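Local coordinates for fusion DH (Streptomyces sp. MJ635-86F5, PDB 6K97), which probably dehydrates carrier-bound beta-hydroxyacyl intermediates in the polyketide pathway to the macrolactam cremimycin, here as an engineered fusion of a split dehydratase domain, at residues A[28-33]-A[39-44]; A[48-53]-A[82-87]; A[209-214]-A[261-266]. All blocks are in the same frame, centred on the assembly; numbering follows the deposited sequence.

Contact 1: A[28-33]-A[39-44]; sequences GLEATE and TATELP
Glu30 and Ala40 share the one hydrogen bond of this contact, which lies in the first hotdog part of the fusion and lays the N-terminal segment 28-33 across strand 39-42, outermost in this chain. Ala40 N reaches Glu30 O at 2.9 Å with a nearly straight N-H...O angle of 169°, and Thr39 CA adds a CA-H...O contact to the same oxygen. That bond and the backbone bond between Thr32 and Ala38 frame a single beta bridge, Ala31 with Thr39. The chain directions differ by 107°, so the pairing does not spread along the strand.

Apolar contacts flank the bridge. Leu29 reaches Thr41 with one methyl, CD2 lying 3.4 Å from Thr41 CG2, while its CB rests on Thr39 CG2. At the other end Thr32 CB meets Ala40 CB at 3.9 Å; alanine is small enough to let the backbones close up. With Thr32 OG1 anti to the backbone N (chi1 -166°), the hydroxyl is hydrogen-bonded to His84 NE2 and CG2 is left against Thr39 O.

Polar ends look elsewhere. Glu30 bends at chi2 so that OE1 passes 3.7 Å from Thr41 CA, while OE2 bonds His133 of the second subunit; Thr39 OG1 pairs with Thr51. The chemistry divides: one backbone bond and small apolar groups join the segments, and the side-chain polar atoms tie this strand to the helix, the next strand and the dimer partner.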
loop_
_atom_site.group_PDB
_atom_site.type_symbol
_atom_site.label_atom_id
_atom_site.label_comp_id
_atom_site.label_asym_id
_atom_site.label_seq_id
_atom_site.Cartn_x
_atom_site.Cartn_y
_atom_site.Cartn_z
ATOM N N GLY A 28 9.836 1.432 2.075
ATOM C CA GLY A 28 9.517 1.884 0.736
ATOM C C GLY A 28 8.230 2.665 0.647
ATOM O O GLY A 28 7.742 2.829 -0.443
ATOM N N LEU A 29 7.656 3.116 1.768
ATOM C CA LEU A 29 6.370 3.878 1.777
ATOM C C LEU A 29 6.468 5.316 2.251
ATOM O O LEU A 29 7.374 5.682 2.952
ATOM C CB LEU A 29 5.358 3.192 2.691
ATOM C CG LEU A 29 5.017 1.782 2.232
ATOM C CD1 LEU A 29 5.265 0.772 3.360
ATOM C CD2 LEU A 29 3.581 1.689 1.724
ATOM N N GLU A 30 5.469 6.101 1.908
ATOM C CA GLU A 30 5.357 7.492 2.327
ATOM C C GLU A 30 4.514 7.530 3.590
ATOM O O GLU A 30 3.467 6.881 3.657
ATOM C CB GLU A 30 4.726 8.349 1.194
ATOM C CG GLU A 30 5.600 8.413 -0.061
ATOM C CD GLU A 30 4.865 8.399 -1.415
ATOM O OE1 GLU A 30 3.879 7.638 -1.643
ATOM O OE2 GLU A 30 5.311 9.155 -2.298
ATOM N N ALA A 31 4.957 8.298 4.586
ATOM C CA ALA A 31 4.245 8.432 5.847
ATOM C C ALA A 31 3.068 9.378 5.688
ATOM O O ALA A 31 3.028 10.163 4.726
ATOM C CB ALA A 31 5.170 8.941 6.929
ATOM N N THR A 32 2.098 9.275 6.618
ATOM C CA THR A 32 1.029 10.250 6.754
ATOM C C THR A 32 0.975 10.686 8.217
ATOM O O THR A 32 1.377 9.938 9.088
ATOM C CB THR A 32 -0.313 9.654 6.275
ATOM O OG1 THR A 32 -1.254 10.710 6.106
ATOM C CG2 THR A 32 -0.891 8.621 7.276
ATOM N N GLU A 33 0.469 11.874 8.512
ATOM C CA GLU A 33 0.287 12.297 9.922
ATOM C C GLU A 33 -1.170 12.082 10.306
ATOM O O GLU A 33 -2.042 12.826 9.888
ATOM C CB GLU A 33 0.694 13.768 10.154
ATOM C CG GLU A 33 2.207 14.010 10.100
ATOM C CD GLU A 33 2.827 13.979 8.678
ATOM O OE1 GLU A 33 2.256 14.575 7.727
ATOM O OE2 GLU A 33 3.913 13.364 8.502
ATOM N N THR A 39 0.855 5.273 7.095
ATOM C CA THR A 39 1.298 5.447 5.698
ATOM C C THR A 39 0.189 5.937 4.744
ATOM O O THR A 39 -0.990 5.756 5.000
ATOM C CB THR A 39 1.833 4.113 5.084
ATOM O OG1 THR A 39 0.742 3.204 4.859
ATOM C CG2 THR A 39 2.884 3.442 5.966
ATOM N N ALA A 40 0.606 6.502 3.609
ATOM C CA ALA A 40 -0.283 6.899 2.490
ATOM C C ALA A 40 0.441 6.774 1.187
ATOM O O ALA A 40 1.499 7.304 1.071
ATOM C CB ALA A 40 -0.689 8.341 2.660
ATOM N N THR A 41 -0.081 6.075 0.192
ATOM C CA THR A 41 0.612 6.032 -1.054
ATOM C C THR A 41 -0.346 6.140 -2.189
ATOM O O THR A 41 -1.444 5.608 -2.118
ATOM C CB THR A 41 1.465 4.758 -1.218
ATOM O OG1 THR A 41 0.758 3.804 -1.996
ATOM C CG2 THR A 41 1.801 4.110 0.085
ATOM N N GLU A 42 0.055 6.831 -3.247
ATOM C CA GLU A 42 -0.770 6.979 -4.432
ATOM C C GLU A 42 -0.299 5.861 -5.290
ATOM O O GLU A 42 0.896 5.620 -5.334
ATOM C CB GLU A 42 -0.564 8.344 -5.123
ATOM C CG GLU A 42 -1.554 8.610 -6.279
ATOM C CD GLU A 42 -1.262 9.898 -7.082
ATOM O OE1 GLU A 42 -0.169 9.947 -7.691
ATOM O OE2 GLU A 42 -2.110 10.821 -7.157
ATOM N N LEU A 43 -1.218 5.124 -5.903
ATOM C CA LEU A 43 -0.845 3.955 -6.687
ATOM C C LEU A 43 -0.859 4.392 -8.124
ATOM O O LEU A 43 -1.521 5.358 -8.464
ATOM C CB LEU A 43 -1.830 2.834 -6.460
ATOM C CG LEU A 43 -2.045 2.465 -4.988
ATOM C CD1 LEU A 43 -3.338 1.697 -4.819
ATOM C CD2 LEU A 43 -0.871 1.646 -4.497
ATOM N N PRO A 44 -0.141 3.691 -8.994
ATOM C CA PRO A 44 -0.082 4.121 -10.383
ATOM C C PRO A 44 -1.434 4.371 -11.065
ATOM O O PRO A 44 -1.535 5.222 -11.945
ATOM C CB PRO A 44 0.651 2.974 -11.069
ATOM C CG PRO A 44 1.470 2.361 -9.975
ATOM C CD PRO A 44 0.556 2.421 -8.780
#

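Contact 2: A[48-53]-A[82-87]; sequences YLFTGR and ALHAAD
Phe50 and Ala85 stand where strand 48-55 and helix 75-88 come nearest, their CA atoms 7.6 Å apart. This is the helix-on-sheet packing of the hotdog fold, in the first part of the fusion, where a long helix is wrapped by a curved antiparallel sheet. The gap is too wide for backbone bonding, and no hydrogen bond links the segments. A strand side chain spans it, and a large ring on the strand is matched by a small alanine on the helix.

Phe50 directs its ring toward the helix, with CG beside the backbone N and anti to the carbonyl carbon (chi1 -54°). The far rim of the ring meets Ala85 obliquely, and because alanine ends at CB, the ring reaches the helix backbone itself, CZ lying 3.7 Å from Ala85 CA. Val115 and Leu37 also pack on Phe50, while Val117 and Leu128 pack on Ala85.

His84 presents the carbon side of its imidazole edge, CD2, to Phe50 CD2 at 4.3 Å. Its nitrogens are engaged elsewhere: NE2 outside these segments and ND1 by a hydrogen bond to His249 in the other fused part. The shortest approach across the segments is 3.6 Å, from Phe50 CE1 to Ala85 CB.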
loop_
_atom_site.group_PDB
_atom_site.type_symbol
_atom_site.label_atom_id
_atom_site.label_comp_id
_atom_site.label_asym_id
_atom_site.label_seq_id
_atom_site.Cartn_x
_atom_site.Cartn_y
_atom_site.Cartn_z
ATOM N N TYR A 48 -5.464 5.251 -3.921
ATOM C CA TYR A 48 -4.593 5.419 -2.741
ATOM C C TYR A 48 -4.679 4.216 -1.786
ATOM O O TYR A 48 -5.691 3.504 -1.775
ATOM C CB TYR A 48 -4.980 6.667 -1.979
ATOM C CG TYR A 48 -4.675 7.951 -2.651
ATOM C CD1 TYR A 48 -5.541 8.499 -3.584
ATOM C CD2 TYR A 48 -3.495 8.649 -2.360
ATOM C CE1 TYR A 48 -5.235 9.702 -4.220
ATOM C CE2 TYR A 48 -3.192 9.863 -2.980
ATOM C CZ TYR A 48 -4.054 10.380 -3.909
ATOM O OH TYR A 48 -3.760 11.586 -4.516
ATOM N N LEU A 49 -3.630 3.989 -0.996
ATOM C CA LEU A 49 -3.645 2.981 0.081
ATOM C C LEU A 49 -3.182 3.672 1.362
ATOM O O LEU A 49 -2.159 4.353 1.346
ATOM C CB LEU A 49 -2.716 1.808 -0.230
ATOM C CG LEU A 49 -2.618 0.753 0.892
ATOM C CD1 LEU A 49 -3.914 -0.059 1.030
ATOM C CD2 LEU A 49 -1.457 -0.214 0.717
ATOM N N PHE A 50 -3.918 3.521 2.456
ATOM C CA PHE A 50 -3.449 3.984 3.769
ATOM C C PHE A 50 -3.371 2.810 4.730
ATOM O O PHE A 50 -4.244 1.940 4.697
ATOM C CB PHE A 50 -4.422 4.963 4.342
ATOM C CG PHE A 50 -4.731 6.091 3.430
ATOM C CD1 PHE A 50 -5.654 5.957 2.439
ATOM C CD2 PHE A 50 -4.074 7.272 3.559
ATOM C CE1 PHE A 50 -5.952 7.014 1.602
ATOM C CE2 PHE A 50 -4.343 8.333 2.694
ATOM C CZ PHE A 50 -5.290 8.206 1.724
ATOM N N THR A 51 -2.339 2.750 5.558
ATOM C CA THR A 51 -2.208 1.605 6.471
ATOM C C THR A 51 -1.849 2.045 7.870
ATOM O O THR A 51 -1.243 3.109 8.068
ATOM C CB THR A 51 -1.131 0.581 6.017
ATOM O OG1 THR A 51 0.198 1.099 6.255
ATOM C CG2 THR A 51 -1.273 0.265 4.540
ATOM N N GLY A 52 -2.214 1.212 8.838
ATOM C CA GLY A 52 -1.820 1.443 10.223
ATOM C C GLY A 52 -2.029 0.212 11.055
ATOM O O GLY A 52 -2.711 -0.735 10.648
ATOM N N ARG A 53 -1.429 0.231 12.233
ATOM C CA ARG A 53 -1.566 -0.847 13.202
ATOM C C ARG A 53 -2.590 -0.388 14.220
ATOM O O ARG A 53 -2.518 0.741 14.710
ATOM C CB ARG A 53 -0.227 -1.120 13.902
ATOM C CG ARG A 53 -0.269 -2.299 14.868
ATOM C CD ARG A 53 1.106 -2.606 15.454
ATOM N NE ARG A 53 1.053 -3.803 16.295
ATOM C CZ ARG A 53 0.817 -3.807 17.614
ATOM N NH1 ARG A 53 0.630 -2.668 18.286
ATOM N NH2 ARG A 53 0.780 -4.954 18.280
ATOM N N ALA A 82 -12.125 7.654 6.771
ATOM C CA ALA A 82 -12.531 8.103 5.464
ATOM C C ALA A 82 -12.263 9.616 5.252
ATOM O O ALA A 82 -11.859 10.017 4.182
ATOM C CB ALA A 82 -13.998 7.809 5.245
ATOM N N LEU A 83 -12.467 10.419 6.286
ATOM C CA LEU A 83 -12.134 11.834 6.217
ATOM C C LEU A 83 -10.647 12.006 5.896
ATOM O O LEU A 83 -10.316 12.806 5.019
ATOM C CB LEU A 83 -12.506 12.577 7.504
ATOM C CG LEU A 83 -14.042 12.690 7.688
ATOM C CD1 LEU A 83 -14.393 13.166 9.089
ATOM C CD2 LEU A 83 -14.679 13.596 6.641
ATOM N N HIS A 84 -9.765 11.218 6.517
ATOM C CA HIS A 84 -8.352 11.340 6.199
ATOM C C HIS A 84 -8.092 10.975 4.729
ATOM O O HIS A 84 -7.422 11.717 3.973
ATOM C CB HIS A 84 -7.479 10.523 7.117
ATOM C CG HIS A 84 -6.045 10.907 7.055
ATOM N ND1 HIS A 84 -5.573 12.104 7.559
ATOM C CD2 HIS A 84 -4.984 10.305 6.466
ATOM C CE1 HIS A 84 -4.275 12.204 7.316
ATOM N NE2 HIS A 84 -3.899 11.139 6.638
ATOM N N ALA A 85 -8.677 9.883 4.288
ATOM C CA ALA A 85 -8.520 9.538 2.881
ATOM C C ALA A 85 -9.044 10.656 1.984
ATOM O O ALA A 85 -8.437 11.008 0.984
ATOM C CB ALA A 85 -9.235 8.244 2.606
ATOM N N ALA A 86 -10.213 11.200 2.342
ATOM C CA ALA A 86 -10.831 12.246 1.534
ATOM C C ALA A 86 -9.885 13.444 1.388
ATOM O O ALA A 86 -9.643 13.939 0.284
ATOM C CB ALA A 86 -12.153 12.666 2.135
ATOM N N ASP A 87 -9.344 13.858 2.508
ATOM C CA ASP A 87 -8.444 14.926 2.557
ATOM C C ASP A 87 -7.203 14.658 1.652
ATOM O O ASP A 87 -6.875 15.466 0.802
ATOM C CB ASP A 87 -8.064 15.165 4.002
ATOM C CG ASP A 87 -7.095 16.314 4.177
ATOM O OD1 ASP A 87 -7.260 17.318 3.514
ATOM O OD2 ASP A 87 -6.144 16.196 4.976
#

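Contact 3: A[209-214]-A[261-266]; sequences RGFQYG and AALGPL
Phe211 and Tyr213 reach toward Leu263 from a short, weakly bonded strand to helix 252-266, within the second part of the fusion, predicted to be its C-terminal hotdog fold. The segment starts where helix 199-208 ends. Arg209 makes weak hydrogen bonds with Leu267 O and Gly272 O, two carbonyls of the loop that follows helix 252-266, so that the long arginine side chain reaches past the apolar contact.

Gly210 closes the preceding helix in a Schellman motif. Its positive phi of 111° would press a CB against the carbonyl oxygen before it, which explains the glycine. The chain then turns sharply, with inverse gamma turns centred on Phe211 and Gln212.

Phe211 is the main apolar partner. Leu263 CD1 sits over one face of its ring, offset toward the rim, with Phe211 CE1 as the nearest atom at 4.2 Å. A flat, broad ring suits this place because Leu206, Leu273 and Leu275 also pack on it. Ile67 is a neighbour from the other fused part. Gln212 turns to that part too, where OE1 accepts a hydrogen bond from Gly69 N; the alternation leaves apolar residues facing the helix.

The Tyr213 and Leu263 side chains come at each other from opposite directions, and the tyrosine ring also meets that of His260. Leu263 is well suited as the single helix residue here: its CG is anti to the carbonyl carbon and CD1 continues in an extended chain (chi2 172°), bringing one methyl within contact of both aromatics. That methyl lies 4.0 Å from Tyr213 OH.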
loop_
_atom_site.group_PDB
_atom_site.type_symbol
_atom_site.label_atom_id
_atom_site.label_comp_id
_atom_site.label_asym_id
_atom_site.label_seq_id
_atom_site.Cartn_x
_atom_site.Cartn_y
_atom_site.Cartn_z
ATOM N N ARG A 209 -29.075 -0.278 28.754
ATOM C CA ARG A 209 -29.404 -0.971 27.510
ATOM C C ARG A 209 -28.210 -1.625 26.833
ATOM O O ARG A 209 -28.387 -2.233 25.791
ATOM C CB ARG A 209 -29.972 0.038 26.494
ATOM C CG ARG A 209 -31.120 0.935 26.978
ATOM C CD ARG A 209 -32.455 0.232 26.902
ATOM N NE ARG A 209 -32.922 0.086 25.527
ATOM C CZ ARG A 209 -33.948 0.736 24.970
ATOM N NH1 ARG A 209 -34.273 0.448 23.710
ATOM N NH2 ARG A 209 -34.651 1.648 25.635
ATOM N N GLY A 210 -26.994 -1.420 27.353
ATOM C CA GLY A 210 -25.792 -1.953 26.742
ATOM C C GLY A 210 -24.807 -0.965 26.096
ATOM O O GLY A 210 -23.773 -1.372 25.556
ATOM N N PHE A 211 -25.137 0.317 26.108
ATOM C CA PHE A 211 -24.213 1.325 25.644
ATOM C C PHE A 211 -23.281 1.698 26.802
ATOM O O PHE A 211 -23.547 2.627 27.555
ATOM C CB PHE A 211 -24.965 2.565 25.142
ATOM C CG PHE A 211 -25.887 2.295 23.986
ATOM C CD1 PHE A 211 -25.425 2.351 22.681
ATOM C CD2 PHE A 211 -27.212 1.994 24.194
ATOM C CE1 PHE A 211 -26.271 2.088 21.605
ATOM C CE2 PHE A 211 -28.055 1.724 23.129
ATOM C CZ PHE A 211 -27.588 1.769 21.826
ATOM N N GLN A 212 -22.200 0.956 26.951
ATOM C CA GLN A 212 -21.355 1.116 28.108
ATOM C C GLN A 212 -20.214 2.080 27.829
ATOM O O GLN A 212 -19.063 1.687 27.713
ATOM C CB GLN A 212 -20.829 -0.241 28.530
ATOM C CG GLN A 212 -21.971 -1.152 28.967
ATOM C CD GLN A 212 -21.811 -2.630 28.640
ATOM O OE1 GLN A 212 -21.006 -3.046 27.808
ATOM N NE2 GLN A 212 -22.649 -3.421 29.263
ATOM N N TYR A 213 -20.546 3.355 27.738
ATOM C CA TYR A 213 -19.586 4.372 27.374
ATOM C C TYR A 213 -18.708 4.735 28.581
ATOM O O TYR A 213 -19.212 5.234 29.575
ATOM C CB TYR A 213 -20.311 5.614 26.875
ATOM C CG TYR A 213 -21.118 5.392 25.582
ATOM C CD1 TYR A 213 -20.502 4.919 24.414
ATOM C CD2 TYR A 213 -22.471 5.755 25.508
ATOM C CE1 TYR A 213 -21.224 4.759 23.239
ATOM C CE2 TYR A 213 -23.170 5.639 24.348
ATOM C CZ TYR A 213 -22.543 5.111 23.212
ATOM O OH TYR A 213 -23.256 4.949 22.071
ATOM N N GLY A 214 -17.391 4.507 28.465
ATOM C CA GLY A 214 -16.459 5.027 29.442
ATOM C C GLY A 214 -16.234 6.527 29.255
ATOM O O GLY A 214 -16.873 7.184 28.429
ATOM N N ALA A 261 -27.170 12.085 21.993
ATOM C CA ALA A 261 -28.426 12.793 22.138
ATOM C C ALA A 261 -29.509 12.194 21.264
ATOM O O ALA A 261 -30.643 12.029 21.703
ATOM C CB ALA A 261 -28.254 14.261 21.814
ATOM N N ALA A 262 -29.183 11.868 20.042
ATOM C CA ALA A 262 -30.214 11.366 19.126
ATOM C C ALA A 262 -30.762 10.024 19.612
ATOM O O ALA A 262 -31.909 9.712 19.358
ATOM C CB ALA A 262 -29.697 11.254 17.705
ATOM N N LEU A 263 -29.934 9.261 20.324
ATOM C CA LEU A 263 -30.356 7.964 20.857
ATOM C C LEU A 263 -31.496 8.088 21.842
ATOM O O LEU A 263 -32.185 7.131 22.033
ATOM C CB LEU A 263 -29.218 7.226 21.551
ATOM C CG LEU A 263 -28.051 6.801 20.680
ATOM C CD1 LEU A 263 -26.950 6.265 21.582
ATOM C CD2 LEU A 263 -28.487 5.774 19.644
ATOM N N GLY A 264 -31.712 9.251 22.446
ATOM C CA GLY A 264 -32.811 9.405 23.413
ATOM C C GLY A 264 -34.143 9.084 22.752
ATOM O O GLY A 264 -34.777 8.079 23.072
ATOM N N PRO A 265 -34.583 9.935 21.823
ATOM C CA PRO A 265 -35.885 9.695 21.209
ATOM C C PRO A 265 -35.892 8.437 20.360
ATOM O O PRO A 265 -36.881 7.702 20.371
ATOM C CB PRO A 265 -36.143 10.938 20.336
ATOM C CG PRO A 265 -34.836 11.679 20.287
ATOM C CD PRO A 265 -34.049 11.272 21.521
ATOM N N LEU A 266 -34.787 8.149 19.680
ATOM C CA LEU A 266 -34.709 6.981 18.794
ATOM C C LEU A 266 -34.813 5.618 19.500
ATOM O O LEU A 266 -35.136 4.657 18.831
ATOM C CB LEU A 266 -33.430 7.013 17.929
ATOM C CG LEU A 266 -33.374 8.063 16.787
ATOM C CD1 LEU A 266 -32.163 7.823 15.897
ATOM C CD2 LEU A 266 -34.641 8.189 15.929
#

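Overall arrangement
Contacts 1 and 2 are neighbours in the first hotdog part, their centres 9 Å apart, joined through adjacent strands 39-42 and 48-55 and through helix 75-88. Contact 3 belongs to the second part, on the opposite side of the chain's centre, with its centre about 29 Å from that of contact 2. Contact 1 is partly buried at an outer strand, mixes backbone bonding with apolar patches, and meets the second subunit, as contact 2 also does. Contacts 2 and 3 are buried and lack hydrogen bonds across their segments: contact 2 sets one strand phenylalanine against an alanine and a histidine of a helix, contact 3 two aromatic rings against a single leucine.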